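Local coordinates for uncharacterized protein (Danio rerio, PDB 5HBA), which probably serves, as the A subunit of complement component C1q, in target recognition by the classical complement pathway of innate immunity, at residues P47-F52 with F129-N134. Sequence-based numbering, arbitrary orientation.
Sequences PGVYYF and FLIYRN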
loop_
_atom_site.group_PDB
_atom_site.type_symbol
_atom_site.label_atom_id
_atom_site.label_comp_id
_atom_site.label_asym_id
_atom_site.label_seq_id
_atom_site.Cartn_x
_atom_site.Cartn_y
_atom_site.Cartn_z
ATOM N N PRO A 47 -11.709 -6.063 19.196
ATOM C CA PRO A 47 -12.176 -6.971 18.140
ATOM C C PRO A 47 -12.801 -6.197 16.987
ATOM O O PRO A 47 -13.555 -5.252 17.225
ATOM C CB PRO A 47 -13.254 -7.808 18.845
ATOM C CG PRO A 47 -12.961 -7.653 20.318
ATOM C CD PRO A 47 -12.433 -6.266 20.462
ATOM N N GLY A 48 -12.496 -6.584 15.750
ATOM C CA GLY A 48 -13.038 -5.871 14.609
ATOM C C GLY A 48 -12.317 -6.148 13.303
ATOM O O GLY A 48 -11.562 -7.120 13.181
ATOM N N VAL A 49 -12.565 -5.285 12.326
ATOM C CA VAL A 49 -11.984 -5.426 11.003
ATOM C C VAL A 49 -10.869 -4.388 10.860
ATOM O O VAL A 49 -11.066 -3.206 11.165
ATOM C CB VAL A 49 -13.060 -5.257 9.921
ATOM C CG1 VAL A 49 -12.440 -5.274 8.538
ATOM C CG2 VAL A 49 -14.095 -6.374 10.048
ATOM N N TYR A 50 -9.694 -4.834 10.420
ATOM C CA TYR A 50 -8.507 -3.985 10.417
ATOM C C TYR A 50 -7.889 -3.884 9.034
ATOM O O TYR A 50 -8.048 -4.792 8.221
ATOM C CB TYR A 50 -7.454 -4.584 11.351
ATOM C CG TYR A 50 -7.713 -4.363 12.821
ATOM C CD1 TYR A 50 -8.615 -5.159 13.516
ATOM C CD2 TYR A 50 -7.034 -3.368 13.517
ATOM C CE1 TYR A 50 -8.845 -4.959 14.871
ATOM C CE2 TYR A 50 -7.252 -3.160 14.864
ATOM C CZ TYR A 50 -8.161 -3.957 15.536
ATOM O OH TYR A 50 -8.365 -3.739 16.878
ATOM N N TYR A 51 -7.158 -2.800 8.782
ATOM C CA TYR A 51 -6.292 -2.749 7.609
ATOM C C TYR A 51 -4.824 -2.810 8.032
ATOM O O TYR A 51 -4.401 -2.108 8.959
ATOM C CB TYR A 51 -6.555 -1.486 6.772
ATOM C CG TYR A 51 -5.653 -1.376 5.563
ATOM C CD1 TYR A 51 -5.747 -2.291 4.524
ATOM C CD2 TYR A 51 -4.692 -0.374 5.474
ATOM C CE1 TYR A 51 -4.924 -2.207 3.425
ATOM C CE2 TYR A 51 -3.864 -0.276 4.373
ATOM C CZ TYR A 51 -3.991 -1.194 3.353
ATOM O OH TYR A 51 -3.168 -1.110 2.265
ATOM N N PHE A 52 -4.052 -3.653 7.351
ATOM C CA PHE A 52 -2.610 -3.755 7.591
ATOM C C PHE A 52 -1.864 -3.575 6.267
ATOM O O PHE A 52 -2.326 -4.037 5.222
ATOM C CB PHE A 52 -2.256 -5.131 8.167
ATOM C CG PHE A 52 -2.787 -5.372 9.549
ATOM C CD1 PHE A 52 -2.043 -5.005 10.669
ATOM C CD2 PHE A 52 -4.017 -5.991 9.738
ATOM C CE1 PHE A 52 -2.533 -5.241 11.958
ATOM C CE2 PHE A 52 -4.508 -6.226 11.016
ATOM C CZ PHE A 52 -3.768 -5.843 12.126
ATOM N N PHE A 129 -4.520 -0.068 11.136
ATOM C CA PHE A 129 -5.553 0.649 11.882
ATOM C C PHE A 129 -6.901 -0.062 11.839
ATOM O O PHE A 129 -7.200 -0.819 10.904
ATOM C CB PHE A 129 -5.679 2.112 11.417
ATOM C CG PHE A 129 -5.838 2.271 9.934
ATOM C CD1 PHE A 129 -7.094 2.181 9.342
ATOM C CD2 PHE A 129 -4.734 2.515 9.129
ATOM C CE1 PHE A 129 -7.240 2.330 7.975
ATOM C CE2 PHE A 129 -4.878 2.659 7.752
ATOM C CZ PHE A 129 -6.129 2.574 7.182
ATOM N N LEU A 130 -7.703 0.172 12.872
ATOM C CA LEU A 130 -9.056 -0.363 12.937
ATOM C C LEU A 130 -9.934 0.312 11.889
ATOM O O LEU A 130 -9.899 1.536 11.739
ATOM C CB LEU A 130 -9.651 -0.123 14.333
ATOM C CG LEU A 130 -11.118 -0.547 14.503
ATOM C CD1 LEU A 130 -11.208 -2.050 14.532
ATOM C CD2 LEU A 130 -11.747 0.046 15.754
ATOM N N ILE A 131 -10.714 -0.486 11.161
ATOM C CA ILE A 131 -11.724 0.065 10.263
ATOM C C ILE A 131 -13.055 0.189 11.012
ATOM O O ILE A 131 -13.674 1.257 11.023
ATOM C CB ILE A 131 -11.887 -0.784 8.985
ATOM C CG1 ILE A 131 -10.575 -0.803 8.184
ATOM C CG2 ILE A 131 -13.036 -0.249 8.132
ATOM C CD1 ILE A 131 -10.525 -1.920 7.115
ATOM N N TYR A 132 -13.498 -0.897 11.638
ATOM C CA TYR A 132 -14.691 -0.830 12.482
ATOM C C TYR A 132 -14.681 -1.885 13.585
ATOM O O TYR A 132 -14.096 -2.964 13.422
ATOM C CB TYR A 132 -15.976 -0.894 11.636
ATOM C CG TYR A 132 -16.353 -2.267 11.106
ATOM C CD1 TYR A 132 -17.016 -3.188 11.917
ATOM C CD2 TYR A 132 -16.086 -2.628 9.787
ATOM C CE1 TYR A 132 -17.377 -4.439 11.444
ATOM C CE2 TYR A 132 -16.450 -3.885 9.299
ATOM C CZ TYR A 132 -17.096 -4.782 10.137
ATOM O OH TYR A 132 -17.462 -6.033 9.682
ATOM N N ARG A 133 -15.336 -1.573 14.703
ATOM C CA ARG A 133 -15.415 -2.488 15.845
ATOM C C ARG A 133 -16.416 -3.616 15.633
ATOM O O ARG A 133 -17.551 -3.371 15.220
ATOM C CB ARG A 133 -15.801 -1.723 17.116
ATOM C CG ARG A 133 -14.687 -0.905 17.708
ATOM C CD ARG A 133 -15.178 -0.056 18.871
ATOM N NE ARG A 133 -14.061 0.562 19.587
ATOM C CZ ARG A 133 -13.485 1.710 19.240
ATOM N NH1 ARG A 133 -13.916 2.384 18.180
ATOM N NH2 ARG A 133 -12.474 2.186 19.953
ATOM N N ASN A 134 -15.991 -4.845 15.933
ATOM C CA ASN A 134 -16.854 -6.030 15.866
ATOM C C ASN A 134 -17.953 -5.935 16.911
ATOM O O ASN A 134 -17.730 -6.278 18.077
ATOM C CB ASN A 134 -16.050 -7.316 16.137
ATOM C CG ASN A 134 -15.689 -8.076 14.872
ATOM O OD1 ASN A 134 -16.324 -7.910 13.825
ATOM N ND2 ASN A 134 -14.668 -8.937 14.971
#
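Y51 and F129, V49 and Y132 pair across two antiparallel neighbours, the start of strand 48-59 and the C-terminal end of strand 120-133, which are held by backbone hydrogen bonds and interrupted by a classic beta bulge in the jelly-roll sandwich of the C1q domain. The register shifts by one residue between V49 and Y50, and I131 and Y132 both face V49, which defines the bulge: Y50 lies opposite L130, yet V49 lies opposite Y132. V49 O consequently takes two donors, I131 N at 2.7 Å and, weakly, Y132 N at 3.4 Å. Beyond it V49 N bonds to Y132 O (3.0 Å), while Y51 and F129 exchange a reciprocal backbone pair. V49, Y51, F129 and Y132 share one face of the sheet, the one that meets the second and third subunits: Y51 packs on V53 of the second subunit, and F129 meets Y51 of the third, consistent with the trimer of the family. With CG wedged between its backbone N and carbonyl carbon (chi1 76°), Y132 lays its ring over V49, whose CB stands 4.1 Å from the ring centroid. The Y51 and F129 rings are inclined at 52°, and CD2 of Y51 approaches CZ of F129. On the reverse face L130 CD1 sits over the Y50 ring, 3.9 Å from its centroid and 20° off the normal, a CH-pi contact; Y50 OH bonds to V46 O, and F42 meets the same ring edge-to-face. An alanine in place of Y50 would probably leave L130 CD1 without its aromatic platform and V46 O without its hydroxyl partner. At G48 the backbone angles would press a CB against the carbonyl O of P47, and the adjoining strand would bring it into Y132 O; the bare CA instead closes to 3.3 Å from Y132 O.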